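Local coordinates for protein cysteine synthase (Helicobacter pylori, PDB 6AHI) that uses pyridoxal 5'-phosphate to make L-cysteine and acetate from O-acetyl-L-serine and hydrogen sulfide, and also has cystathionine beta-synthase activity, at residues A[17-22]-A[260-265]; A[25-30]-A[277-282]; A[31-36]-A[285-290]; A[174-179]-A[200-205]; A[219-224]-A[242-247]. All coordinates share one frame; numbering follows the deposited sequence.

Interaction 1: A[17-22]-A[260-265]; sequences FKFTNK and NGLLVG
Phe17 meets Leu262 with the face of its ring. Its CG lies anti to the backbone N (chi1 -157°), and the ring receives CD1 of Leu262 in a CH-pi contact, the methyl 4.2 Å from the centroid of the Phe17 ring and 15° off its normal. At the far end of the same ring, Phe17 CZ comes within 4.4 Å of Asn260 CB. Two residues on, Phe19 puts the tip of its ring into this group: its CZ stands 3.7 Å from Leu262 CD1, the two side chains meeting tip to tip, so one leucine methyl serves both aromatics. Phe17 in turn lays CD1 over the centre of the Phe19 ring, 3.4 Å above its plane. At the edge of the Phe19 ring, CE1 faces the amide of Asn260, with OD1 at 3.8 Å and the amide plane turned 85° from the ring. This polar end suits a largely apolar place because OD1 is hydrogen-bonded to the hydroxyl of Tyr24. The contact joins a strand of the mixed sheet to the connection between two helices. Strand 16-19 pairs antiparallel with strand 31-36 and, at Phe17, in parallel with a strand of the second subunit, carrying the sheet across the dimer interface. Helix 246-260 ends at Asn260 and Gly261, with positive phi, leaves it; helix 266-281 begins after Gly265, and its Phe272 meets the Phe19 ring.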
# COMPACT_ATOMS: atom_id res chain seq x y z
N PHE A 17 15.45 1.19 0.95
CA PHE A 17 15.93 0.40 -0.12
C PHE A 17 17.34 0.86 -0.50
O PHE A 17 17.56 2.07 -0.75
CB PHE A 17 15.01 0.51 -1.33
CG PHE A 17 15.12 -0.67 -2.28
CD1 PHE A 17 16.16 -0.74 -3.18
CD2 PHE A 17 14.28 -1.76 -2.17
CE1 PHE A 17 16.34 -1.85 -3.99
CE2 PHE A 17 14.42 -2.86 -3.01
CZ PHE A 17 15.46 -2.91 -3.91
N LYS A 18 18.29 -0.08 -0.56
CA LYS A 18 19.67 0.23 -0.95
C LYS A 18 19.94 -0.25 -2.38
O LYS A 18 19.77 -1.45 -2.71
CB LYS A 18 20.69 -0.40 -0.01
CG LYS A 18 22.14 -0.07 -0.32
CD LYS A 18 23.07 -0.96 0.49
CE LYS A 18 24.50 -0.46 0.47
NZ LYS A 18 25.32 -1.37 1.30
N PHE A 19 20.31 0.71 -3.23
CA PHE A 19 20.71 0.49 -4.61
C PHE A 19 22.23 0.63 -4.74
O PHE A 19 22.83 1.58 -4.21
CB PHE A 19 20.05 1.52 -5.53
CG PHE A 19 18.55 1.59 -5.48
CD1 PHE A 19 17.78 0.87 -6.38
CD2 PHE A 19 17.91 2.45 -4.60
CE1 PHE A 19 16.39 0.98 -6.39
CE2 PHE A 19 16.53 2.54 -4.59
CZ PHE A 19 15.77 1.80 -5.47
N THR A 20 22.87 -0.29 -5.49
CA THR A 20 24.29 -0.21 -5.78
C THR A 20 24.53 -0.35 -7.29
O THR A 20 23.57 -0.41 -8.08
CB THR A 20 25.04 -1.33 -5.05
OG1 THR A 20 24.62 -2.56 -5.63
CG2 THR A 20 24.77 -1.32 -3.56
N ASN A 21 25.82 -0.46 -7.66
CA ASN A 21 26.24 -0.58 -9.08
C ASN A 21 25.70 -1.87 -9.71
O ASN A 21 25.79 -1.99 -10.94
CB ASN A 21 27.76 -0.50 -9.27
CG ASN A 21 28.53 -1.62 -8.60
OD1 ASN A 21 27.97 -2.38 -7.82
ND2 ASN A 21 29.81 -1.73 -8.89
N LYS A 22 25.17 -2.81 -8.90
CA LYS A 22 24.53 -4.04 -9.38
C LYS A 22 23.18 -3.74 -10.04
O LYS A 22 22.71 -4.54 -10.78
CB LYS A 22 24.11 -5.00 -8.26
CG LYS A 22 25.21 -5.61 -7.42
CD LYS A 22 26.30 -6.21 -8.25
CE LYS A 22 27.52 -6.53 -7.41
NZ LYS A 22 28.40 -5.34 -7.24
N ASN A 260 12.92 -3.53 -9.81
CA ASN A 260 13.09 -3.57 -8.37
C ASN A 260 11.82 -3.99 -7.63
O ASN A 260 11.88 -4.19 -6.40
CB ASN A 260 13.60 -2.22 -7.84
CG ASN A 260 14.79 -1.74 -8.63
OD1 ASN A 260 14.72 -0.73 -9.32
ND2 ASN A 260 15.90 -2.46 -8.55
N GLY A 261 10.68 -4.05 -8.32
CA GLY A 261 9.38 -4.34 -7.69
C GLY A 261 8.86 -3.23 -6.80
O GLY A 261 7.99 -3.47 -5.97
N LEU A 262 9.35 -2.00 -7.01
CA LEU A 262 8.88 -0.84 -6.28
C LEU A 262 7.75 -0.19 -7.09
O LEU A 262 7.95 0.22 -8.23
CB LEU A 262 10.05 0.11 -6.05
CG LEU A 262 11.00 -0.28 -4.93
CD1 LEU A 262 12.37 0.36 -5.12
CD2 LEU A 262 10.43 0.09 -3.56
N LEU A 263 6.57 -0.09 -6.47
CA LEU A 263 5.40 0.48 -7.10
C LEU A 263 5.15 1.89 -6.55
O LEU A 263 4.31 2.11 -5.67
CB LEU A 263 4.21 -0.44 -6.84
CG LEU A 263 4.38 -1.85 -7.40
CD1 LEU A 263 3.27 -2.74 -6.89
CD2 LEU A 263 4.40 -1.83 -8.93
N VAL A 264 5.93 2.85 -7.08
CA VAL A 264 5.99 4.19 -6.53
C VAL A 264 5.51 5.19 -7.57
O VAL A 264 5.48 4.91 -8.76
CB VAL A 264 7.40 4.53 -6.06
CG1 VAL A 264 7.77 3.72 -4.82
CG2 VAL A 264 8.43 4.35 -7.16
N GLY A 265 5.11 6.38 -7.10
CA GLY A 265 4.60 7.44 -7.98
C GLY A 265 5.69 8.06 -8.84
O GLY A 265 6.88 7.82 -8.65

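Interaction 2: A[25-30]-A[277-282]; sequences PIPLNS and KEAQRL
Gln280 reaches Pro25 through a side chain whose CG is anti to the carbonyl carbon (chi1 -79°) and whose CD is then carried straight on (chi2 170°). Its amide NE2 donates to the carbonyl O of Pro25 over 2.8 Å, lying in the carbonyl plane on a lone pair, and the acceptor sits almost in the plane of the Gln280 amide. The bond is thus well directed from both ends, and a long, flat donor such as glutamine suits the exposed edge where it forms. Here the last turns of helix 266-281 pack against the connection between strands 16-19 and 31-36 of the mixed sheet in this pyridoxal-phosphate enzyme. That connection holds a type II beta turn from Pro27 to Ser30, closed by the bond from Ser30 N to Pro27 O; Asn29, with its positive phi (73°), suits the third position of the turn. The ring of Pro27 does the packing: CG lies 3.4 Å from Ala279 O, while CD faces the CB of Ala279. Ile26 brings its CG2 to the same small methyl, at 4.4 Å from Ala279 CB; alanine lets the loop come close to the helix. Glu278 of the same helix pairs with Arg281 in a salt bridge. Near the C-terminal end of this helix, a water lies 2.6 Å from Ser30 OG and hydrogen-bonds to it, and is within hydrogen-bonding distance of Ala279 O (2.7 Å) and Leu282 O (3.0 Å).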
# COMPACT_ATOMS: atom_id res chain seq x y z
N PRO A 25 23.70 2.33 -12.94
CA PRO A 25 25.04 2.94 -13.06
C PRO A 25 25.45 3.88 -11.91
O PRO A 25 25.54 5.06 -12.05
CB PRO A 25 24.97 3.68 -14.40
CG PRO A 25 23.47 3.97 -14.59
CD PRO A 25 22.81 2.70 -14.06
N ILE A 26 25.78 3.29 -10.77
CA ILE A 26 26.20 3.99 -9.56
C ILE A 26 27.68 3.65 -9.38
O ILE A 26 28.04 2.51 -9.56
CB ILE A 26 25.30 3.49 -8.41
CG1 ILE A 26 23.85 3.92 -8.63
CG2 ILE A 26 25.80 3.94 -7.05
CD1 ILE A 26 22.83 3.18 -7.79
N PRO A 27 28.60 4.60 -9.11
CA PRO A 27 30.02 4.25 -8.98
C PRO A 27 30.27 3.12 -7.98
O PRO A 27 29.50 2.90 -7.07
CB PRO A 27 30.69 5.55 -8.52
CG PRO A 27 29.77 6.64 -9.08
CD PRO A 27 28.38 6.04 -8.98
N LEU A 28 31.39 2.42 -8.19
CA LEU A 28 31.93 1.44 -7.30
C LEU A 28 31.92 1.97 -5.85
O LEU A 28 32.34 3.10 -5.61
CB LEU A 28 33.35 1.10 -7.75
CG LEU A 28 33.99 -0.08 -7.00
CD1 LEU A 28 33.17 -1.35 -7.17
CD2 LEU A 28 35.42 -0.31 -7.47
N ASN A 29 31.33 1.18 -4.95
CA ASN A 29 31.29 1.37 -3.50
C ASN A 29 30.34 2.50 -3.10
O ASN A 29 30.23 2.80 -1.92
CB ASN A 29 32.69 1.64 -2.94
CG ASN A 29 33.59 0.43 -3.07
OD1 ASN A 29 33.11 -0.69 -2.95
ND2 ASN A 29 34.86 0.66 -3.34
N SER A 30 29.70 3.15 -4.06
CA SER A 30 28.66 4.11 -3.77
C SER A 30 27.31 3.38 -3.62
O SER A 30 27.14 2.22 -4.05
CB SER A 30 28.57 5.16 -4.84
OG SER A 30 29.79 5.89 -4.90
N LYS A 277 21.90 10.85 -10.88
CA LYS A 277 22.77 11.91 -11.40
C LYS A 277 23.73 12.43 -10.33
O LYS A 277 24.95 12.60 -10.59
CB LYS A 277 21.92 13.04 -11.99
CG LYS A 277 21.24 12.65 -13.29
CD LYS A 277 20.42 13.76 -13.89
CE LYS A 277 19.52 13.23 -14.97
NZ LYS A 277 18.75 14.33 -15.58
N GLU A 278 23.23 12.60 -9.10
CA GLU A 278 24.07 13.02 -8.01
C GLU A 278 25.12 11.93 -7.70
O GLU A 278 26.31 12.26 -7.56
CB GLU A 278 23.21 13.44 -6.82
CG GLU A 278 23.99 13.75 -5.54
CD GLU A 278 24.76 15.07 -5.48
OE1 GLU A 278 24.94 15.72 -6.53
OE2 GLU A 278 25.22 15.43 -4.37
N ALA A 279 24.72 10.66 -7.57
CA ALA A 279 25.70 9.59 -7.27
C ALA A 279 26.80 9.55 -8.35
O ALA A 279 27.97 9.37 -8.03
CB ALA A 279 25.04 8.23 -7.16
N GLN A 280 26.40 9.78 -9.61
CA GLN A 280 27.31 9.67 -10.73
C GLN A 280 28.35 10.80 -10.73
O GLN A 280 29.39 10.62 -11.34
CB GLN A 280 26.55 9.61 -12.06
CG GLN A 280 25.98 8.22 -12.32
CD GLN A 280 25.03 8.19 -13.49
OE1 GLN A 280 24.68 9.22 -14.05
NE2 GLN A 280 24.63 6.99 -13.89
N ARG A 281 28.07 11.93 -10.06
CA ARG A 281 28.99 13.05 -10.06
C ARG A 281 29.85 13.04 -8.79
O ARG A 281 30.72 13.86 -8.67
CB ARG A 281 28.25 14.39 -10.22
CG ARG A 281 27.48 14.89 -9.00
CD ARG A 281 26.92 16.30 -9.10
NE ARG A 281 26.00 16.48 -10.21
CZ ARG A 281 24.67 16.43 -10.15
NH1 ARG A 281 24.02 16.41 -8.99
NH2 ARG A 281 23.97 16.40 -11.27
N LEU A 282 29.63 12.11 -7.86
CA LEU A 282 30.38 12.10 -6.58
C LEU A 282 31.45 11.01 -6.59
O LEU A 282 31.33 10.04 -7.34
CB LEU A 282 29.39 11.87 -5.44
CG LEU A 282 28.41 13.01 -5.15
CD1 LEU A 282 27.40 12.56 -4.11
CD2 LEU A 282 29.13 14.26 -4.67
O HOH W 1 29.30 8.16 -6.08

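Interaction 3: A[31-36]-A[285-290]; sequences AIYAKL and GSQVLT
Ala31 and Ser286 open a ladder of five backbone hydrogen bonds, Ala31 N donating to Ser286 O. Val288 N then donates to Ala31 O, Tyr33 N to Val288 O, Thr290 N to Tyr33 O over 2.8 Å, and Lys35 N to Thr290 O over 2.9 Å. Between these rungs the CA hydrogens lean on the same carbonyls, as where Ile32 CA lies 3.3 Å from Val288 O. Ala31 and Tyr33 each bond through N and O to the residues flanking their partner, the pattern of parallel strands; the strands run at 20° to each other. Strands 31-36 and 287-292 are neighbours in the mixed sheet that forms the core of one lobe in this fold-type II pyridoxal-phosphate enzyme, and they come from opposite ends of the chain. Apolar contacts fill the face that carries Ile32, Val288, Ala34 and Thr290. Ile32 CG1 lies 4.2 Å from Val288 CB, and the Thr290 methyl CG2 meets Ala34 CB at 3.9 Å. Helix 266-281 covers this face, so branched and small residues fit it; Thr290 OG1, anti to its backbone N (chi1 -169°), is hydrogen-bonded to the carbonyl of Val176 on the next strand. The face with Tyr33 and Gln287 also carries a polar pair. Gln287 bends at chi2 (-75°), and its OE1 lies at the edge of the Tyr33 ring, in its plane, 3.0 Å from Tyr33 OH, while NE2 donates to Gly285 O. Separately, Lys35 makes salt bridges with Glu163 and Glu167 of helix 160-168.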
# COMPACT_ATOMS: atom_id res chain seq x y z
N ALA A 31 26.34 4.07 -3.05
CA ALA A 31 25.00 3.55 -2.88
C ALA A 31 23.99 4.70 -2.87
O ALA A 31 24.32 5.82 -2.43
CB ALA A 31 24.88 2.77 -1.59
N ILE A 32 22.76 4.36 -3.26
CA ILE A 32 21.62 5.21 -3.06
C ILE A 32 20.70 4.49 -2.06
O ILE A 32 20.32 3.35 -2.27
CB ILE A 32 20.89 5.54 -4.39
CG1 ILE A 32 21.79 6.30 -5.36
CG2 ILE A 32 19.60 6.29 -4.10
CD1 ILE A 32 21.22 6.43 -6.74
N TYR A 33 20.29 5.24 -1.05
CA TYR A 33 19.31 4.80 -0.09
C TYR A 33 18.01 5.58 -0.32
O TYR A 33 18.01 6.76 -0.19
CB TYR A 33 19.79 5.04 1.32
CG TYR A 33 21.05 4.29 1.63
CD1 TYR A 33 20.99 2.98 2.05
CD2 TYR A 33 22.29 4.87 1.49
CE1 TYR A 33 22.13 2.28 2.40
CE2 TYR A 33 23.45 4.16 1.78
CZ TYR A 33 23.37 2.87 2.26
OH TYR A 33 24.51 2.17 2.58
N ALA A 34 16.92 4.85 -0.55
CA ALA A 34 15.64 5.45 -0.69
C ALA A 34 14.78 5.06 0.50
O ALA A 34 14.48 3.88 0.74
CB ALA A 34 14.96 5.01 -1.96
N LYS A 35 14.36 6.10 1.22
CA LYS A 35 13.41 5.94 2.27
C LYS A 35 12.03 5.71 1.66
O LYS A 35 11.56 6.54 0.89
CB LYS A 35 13.53 7.16 3.18
CG LYS A 35 12.66 7.09 4.41
CD LYS A 35 13.14 6.12 5.41
CE LYS A 35 12.62 6.48 6.78
NZ LYS A 35 12.63 5.31 7.66
N LEU A 36 11.41 4.57 1.98
CA LEU A 36 10.19 4.10 1.34
C LEU A 36 8.94 4.59 2.10
O LEU A 36 8.22 3.78 2.72
CB LEU A 36 10.22 2.57 1.27
CG LEU A 36 11.41 1.97 0.53
CD1 LEU A 36 11.21 0.48 0.35
CD2 LEU A 36 11.61 2.68 -0.80
N GLY A 285 32.40 5.50 -3.30
CA GLY A 285 32.16 5.39 -1.88
C GLY A 285 31.14 6.40 -1.36
O GLY A 285 30.87 6.42 -0.19
N SER A 286 30.54 7.21 -2.22
CA SER A 286 29.58 8.20 -1.75
C SER A 286 28.21 7.55 -1.46
O SER A 286 27.82 6.59 -2.10
CB SER A 286 29.47 9.31 -2.74
OG SER A 286 30.68 10.04 -2.81
N GLN A 287 27.48 8.10 -0.47
CA GLN A 287 26.20 7.54 -0.02
C GLN A 287 25.13 8.63 -0.21
O GLN A 287 25.24 9.69 0.36
CB GLN A 287 26.28 7.05 1.42
CG GLN A 287 27.53 6.24 1.74
CD GLN A 287 27.46 4.84 1.17
OE1 GLN A 287 26.50 4.11 1.38
NE2 GLN A 287 28.48 4.48 0.41
N VAL A 288 24.15 8.36 -1.08
CA VAL A 288 23.14 9.36 -1.44
C VAL A 288 21.78 8.94 -0.88
O VAL A 288 21.34 7.82 -1.14
CB VAL A 288 23.07 9.55 -2.97
CG1 VAL A 288 21.96 10.50 -3.39
CG2 VAL A 288 24.40 10.03 -3.51
N LEU A 289 21.15 9.82 -0.08
CA LEU A 289 19.84 9.53 0.47
C LEU A 289 18.77 10.22 -0.38
O LEU A 289 18.93 11.42 -0.71
CB LEU A 289 19.78 10.06 1.89
CG LEU A 289 18.40 10.13 2.55
CD1 LEU A 289 17.80 8.75 2.78
CD2 LEU A 289 18.52 10.88 3.86
N THR A 290 17.69 9.49 -0.68
CA THR A 290 16.48 10.11 -1.29
C THR A 290 15.22 9.59 -0.57
O THR A 290 15.28 8.74 0.28
CB THR A 290 16.51 9.93 -2.82
OG1 THR A 290 15.49 10.74 -3.44
CG2 THR A 290 16.29 8.50 -3.23

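Interaction 4: A[174-179]-A[200-205]; sequences SFVAGI and RLIGVE
Val176 and Val204 press methyl against methyl: Val176 CG1 and Val204 CG2 stand only 3.5 Å apart, tighter than a usual carbon contact. The other methyl of Val176, CG2, lies alongside Ile202, 4.0 Å from its CB, so the isoleucine stem and the valine point the same way off the sheet and fill the space under helix 266-281. Further back on this face Ser174 and Arg200 both turn their polar ends to Glu278 of that helix, Ser174 OG by a hydrogen bond and Arg200 NE by a salt bridge. The opposite face bears Phe175 and Leu201. Leu201 CD2 sits at the edge of the Phe175 ring and 4.1 Å from its CB, a leucine knob against an aromatic rim, roofed by helix 183-195. The two strands and that helix make a beta-alpha-beta crossover, with five backbone hydrogen bonds from Phe175 N to Arg200 O through to Ile179 N to Val204 O. Strand 174-178 leads into the glycine-rich loop Gly180 to Thr184, assigned by similarity to pyridoxal-phosphate binding. A second close fit lies at Gly203, which has no side chain. With CD1 of Ile179 extended from CB (chi2 156°), the isoleucine tip comes back over this glycine, and Ile179 CD1 packs onto Gly203 CA at 3.5 Å.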
# COMPACT_ATOMS: atom_id res chain seq x y z
N SER A 174 25.09 13.08 0.45
CA SER A 174 24.12 13.93 -0.19
C SER A 174 22.70 13.49 0.19
O SER A 174 22.40 12.31 0.40
CB SER A 174 24.35 13.90 -1.69
OG SER A 174 23.42 14.79 -2.34
N PHE A 175 21.80 14.49 0.20
CA PHE A 175 20.38 14.35 0.37
C PHE A 175 19.69 14.99 -0.84
O PHE A 175 19.87 16.16 -1.13
CB PHE A 175 19.90 14.99 1.67
CG PHE A 175 18.41 15.01 1.88
CD1 PHE A 175 17.66 13.85 1.72
CD2 PHE A 175 17.74 16.18 2.22
CE1 PHE A 175 16.29 13.85 1.92
CE2 PHE A 175 16.37 16.18 2.41
CZ PHE A 175 15.65 15.02 2.27
N VAL A 176 18.91 14.17 -1.54
CA VAL A 176 18.25 14.52 -2.76
C VAL A 176 16.76 14.26 -2.56
O VAL A 176 16.40 13.12 -2.29
CB VAL A 176 18.78 13.64 -3.91
CG1 VAL A 176 18.06 13.94 -5.21
CG2 VAL A 176 20.30 13.77 -4.07
N ALA A 177 15.92 15.30 -2.73
CA ALA A 177 14.49 15.11 -2.48
C ALA A 177 13.66 16.06 -3.35
O ALA A 177 14.09 17.20 -3.60
CB ALA A 177 14.17 15.31 -1.02
N GLY A 178 12.52 15.56 -3.81
CA GLY A 178 11.54 16.34 -4.54
C GLY A 178 10.95 17.45 -3.69
O GLY A 178 10.79 17.31 -2.46
N ILE A 179 10.62 18.56 -4.36
CA ILE A 179 10.03 19.75 -3.75
C ILE A 179 8.67 19.99 -4.40
O ILE A 179 8.59 20.14 -5.63
CB ILE A 179 10.94 20.97 -3.92
CG1 ILE A 179 12.22 20.83 -3.11
CG2 ILE A 179 10.18 22.27 -3.60
CD1 ILE A 179 13.34 21.66 -3.64
N ARG A 200 25.64 17.38 1.18
CA ARG A 200 25.14 18.15 0.04
C ARG A 200 23.61 18.05 0.02
O ARG A 200 23.02 17.04 0.37
CB ARG A 200 25.76 17.62 -1.28
CG ARG A 200 27.22 17.98 -1.48
CD ARG A 200 27.88 17.24 -2.62
NE ARG A 200 27.10 17.28 -3.86
CZ ARG A 200 27.07 18.28 -4.74
NH1 ARG A 200 27.75 19.40 -4.53
NH2 ARG A 200 26.33 18.16 -5.84
N LEU A 201 22.96 19.13 -0.40
CA LEU A 201 21.51 19.20 -0.48
C LEU A 201 21.10 19.54 -1.91
O LEU A 201 21.47 20.61 -2.42
CB LEU A 201 21.01 20.32 0.44
CG LEU A 201 21.33 20.19 1.93
CD1 LEU A 201 20.74 21.36 2.68
CD2 LEU A 201 20.78 18.88 2.49
N ILE A 202 20.32 18.64 -2.53
CA ILE A 202 19.81 18.78 -3.89
C ILE A 202 18.29 18.65 -3.88
O ILE A 202 17.77 17.62 -3.49
CB ILE A 202 20.41 17.74 -4.85
CG1 ILE A 202 21.94 17.70 -4.79
CG2 ILE A 202 19.84 17.95 -6.25
CD1 ILE A 202 22.62 18.82 -5.53
N GLY A 203 17.60 19.71 -4.32
CA GLY A 203 16.15 19.72 -4.46
C GLY A 203 15.77 19.29 -5.87
O GLY A 203 16.49 19.58 -6.81
N VAL A 204 14.66 18.58 -6.02
CA VAL A 204 14.31 17.99 -7.30
C VAL A 204 12.97 18.57 -7.74
O VAL A 204 12.06 18.64 -6.95
CB VAL A 204 14.27 16.47 -7.20
CG1 VAL A 204 13.94 15.82 -8.53
CG2 VAL A 204 15.56 15.92 -6.61
N GLU A 205 12.90 18.98 -9.01
CA GLU A 205 11.71 19.57 -9.60
C GLU A 205 11.54 18.99 -10.99
O GLU A 205 12.52 18.59 -11.63
CB GLU A 205 11.85 21.10 -9.69
CG GLU A 205 13.05 21.53 -10.55
CD GLU A 205 13.11 22.99 -11.00
OE1 GLU A 205 12.24 23.77 -10.56
OE2 GLU A 205 14.04 23.33 -11.78

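Interaction 5: A[219-224]-A[242-247]; sequences HEIEGI and ETISDE
Asp246 has the most surface buried here, and its carboxylate takes two consecutive backbone amides. Glu220 N donates to Asp246 OD2 over 2.7 Å with an N-H...O angle of 169°, and Ile221 N to Asp246 OD1 over 3.0 Å; both come from above the carboxylate plane, by 41° and 54°. An aspartate suits this place because its side chain is short and its two oxygens receive the two N-H groups, fixing the loop beside it. Ile221, next in buried area, lays its side chain across the same group: CG1 is 3.3 Å from Asp246 OD1, and CD1 reaches 3.7 Å from Ser245 O. The contact lies where strand 240-244, an outermost strand of the mixed sheet, passes into helix 246-260, with Ser245 as the N-cap and its OG hydrogen-bonded to Glu248 N. The loop of residues 219-224 runs close to the cofactor site: the side chain of Ile221 is about 4 Å, nearest atoms, from that of Ser267, a pyridoxal-phosphate ligand by similarity. Glu220 adds its CB, 3.7 Å from Asp246 OD2. On the loop itself, His219 ND1 donates to Ile221 O, in the plane of both the ring and the carbonyl.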
# COMPACT_ATOMS: atom_id res chain seq x y z
N HIS A 219 3.38 19.90 -16.27
CA HIS A 219 4.23 18.73 -16.21
C HIS A 219 3.35 17.56 -15.77
O HIS A 219 2.49 17.74 -14.93
CB HIS A 219 5.41 18.98 -15.24
CG HIS A 219 5.01 19.51 -13.90
ND1 HIS A 219 4.57 18.69 -12.88
CD2 HIS A 219 4.97 20.78 -13.42
CE1 HIS A 219 4.25 19.43 -11.83
NE2 HIS A 219 4.49 20.71 -12.14
N GLU A 220 3.56 16.37 -16.35
CA GLU A 220 2.79 15.18 -15.94
C GLU A 220 3.28 14.65 -14.59
O GLU A 220 2.49 14.04 -13.86
CB GLU A 220 2.85 14.05 -16.98
CG GLU A 220 1.75 13.01 -16.73
CD GLU A 220 1.59 11.83 -17.69
OE1 GLU A 220 2.60 11.14 -17.99
OE2 GLU A 220 0.43 11.58 -18.10
N ILE A 221 4.56 14.84 -14.23
CA ILE A 221 5.01 14.38 -12.89
C ILE A 221 4.10 15.03 -11.85
O ILE A 221 3.85 16.22 -11.93
CB ILE A 221 6.50 14.69 -12.61
CG1 ILE A 221 7.41 13.86 -13.52
CG2 ILE A 221 6.85 14.46 -11.14
CD1 ILE A 221 8.83 14.39 -13.65
N GLU A 222 3.63 14.23 -10.88
CA GLU A 222 2.67 14.66 -9.88
C GLU A 222 3.29 14.73 -8.48
O GLU A 222 3.89 13.76 -8.00
CB GLU A 222 1.51 13.67 -9.84
CG GLU A 222 0.76 13.57 -11.16
CD GLU A 222 -0.75 13.44 -11.06
OE1 GLU A 222 -1.31 13.76 -9.99
OE2 GLU A 222 -1.35 13.03 -12.06
N GLY A 223 3.07 15.86 -7.81
CA GLY A 223 3.42 16.02 -6.41
C GLY A 223 4.56 17.00 -6.19
O GLY A 223 4.66 17.57 -5.13
N ILE A 224 5.40 17.19 -7.20
CA ILE A 224 6.53 18.09 -7.10
C ILE A 224 6.41 19.15 -8.20
O ILE A 224 5.72 18.94 -9.17
CB ILE A 224 7.89 17.35 -7.17
CG1 ILE A 224 8.06 16.60 -8.49
CG2 ILE A 224 8.09 16.44 -5.97
CD1 ILE A 224 9.47 16.13 -8.75
N GLU A 242 17.77 19.92 -9.34
CA GLU A 242 17.83 19.05 -10.48
C GLU A 242 16.45 19.10 -11.16
O GLU A 242 15.43 18.81 -10.49
CB GLU A 242 18.27 17.67 -9.98
CG GLU A 242 18.71 16.73 -11.08
CD GLU A 242 20.06 17.05 -11.74
OE1 GLU A 242 21.07 17.00 -11.05
OE2 GLU A 242 20.06 17.38 -12.95
N THR A 243 16.42 19.46 -12.44
CA THR A 243 15.19 19.53 -13.24
C THR A 243 15.07 18.25 -14.05
O THR A 243 15.94 17.95 -14.85
CB THR A 243 15.17 20.72 -14.22
OG1 THR A 243 15.43 21.92 -13.51
CG2 THR A 243 13.86 20.86 -14.95
N ILE A 244 13.99 17.50 -13.82
CA ILE A 244 13.75 16.19 -14.45
C ILE A 244 12.59 16.32 -15.43
O ILE A 244 11.51 16.77 -15.08
CB ILE A 244 13.47 15.14 -13.37
CG1 ILE A 244 14.60 15.07 -12.34
CG2 ILE A 244 13.19 13.79 -13.99
CD1 ILE A 244 15.95 14.75 -12.92
N SER A 245 12.84 15.92 -16.67
CA SER A 245 11.78 15.87 -17.68
C SER A 245 10.76 14.79 -17.30
O SER A 245 11.08 13.83 -16.59
CB SER A 245 12.36 15.62 -19.03
OG SER A 245 12.91 14.32 -19.11
N ASP A 246 9.52 14.96 -17.78
CA ASP A 246 8.50 13.97 -17.61
C ASP A 246 8.96 12.65 -18.23
O ASP A 246 8.75 11.61 -17.63
CB ASP A 246 7.18 14.41 -18.24
CG ASP A 246 6.45 15.47 -17.44
OD1 ASP A 246 6.71 15.55 -16.21
OD2 ASP A 246 5.63 16.22 -18.04
N GLU A 247 9.57 12.70 -19.42
CA GLU A 247 10.02 11.48 -20.08
C GLU A 247 10.97 10.70 -19.16
O GLU A 247 10.85 9.50 -19.00
CB GLU A 247 10.72 11.77 -21.41
CG GLU A 247 10.63 10.60 -22.38
CD GLU A 247 9.29 10.37 -23.07
OE1 GLU A 247 8.31 11.13 -22.84
OE2 GLU A 247 9.23 9.43 -23.89

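Overall arrangement
Interactions 3 and 4 are buried strand pairings in the same mixed sheet, joined where strands 287-292 and 174-178 lie side by side; both rest on backbone hydrogen bonds with apolar packing. Interaction 1 is also buried but has no hydrogen bond across it, aromatic rings and a leucine doing the work near the dimer interface. Interactions 2 and 5 are partly buried and lean on polar loop contacts, one with a glutamine and a water at the end of helix 266-281, the other with an aspartate at the start of helix 246-260. Salt bridges from Glu278 to Arg200 and from Arg281 to Glu242 tie interaction 2 to interactions 4 and 5.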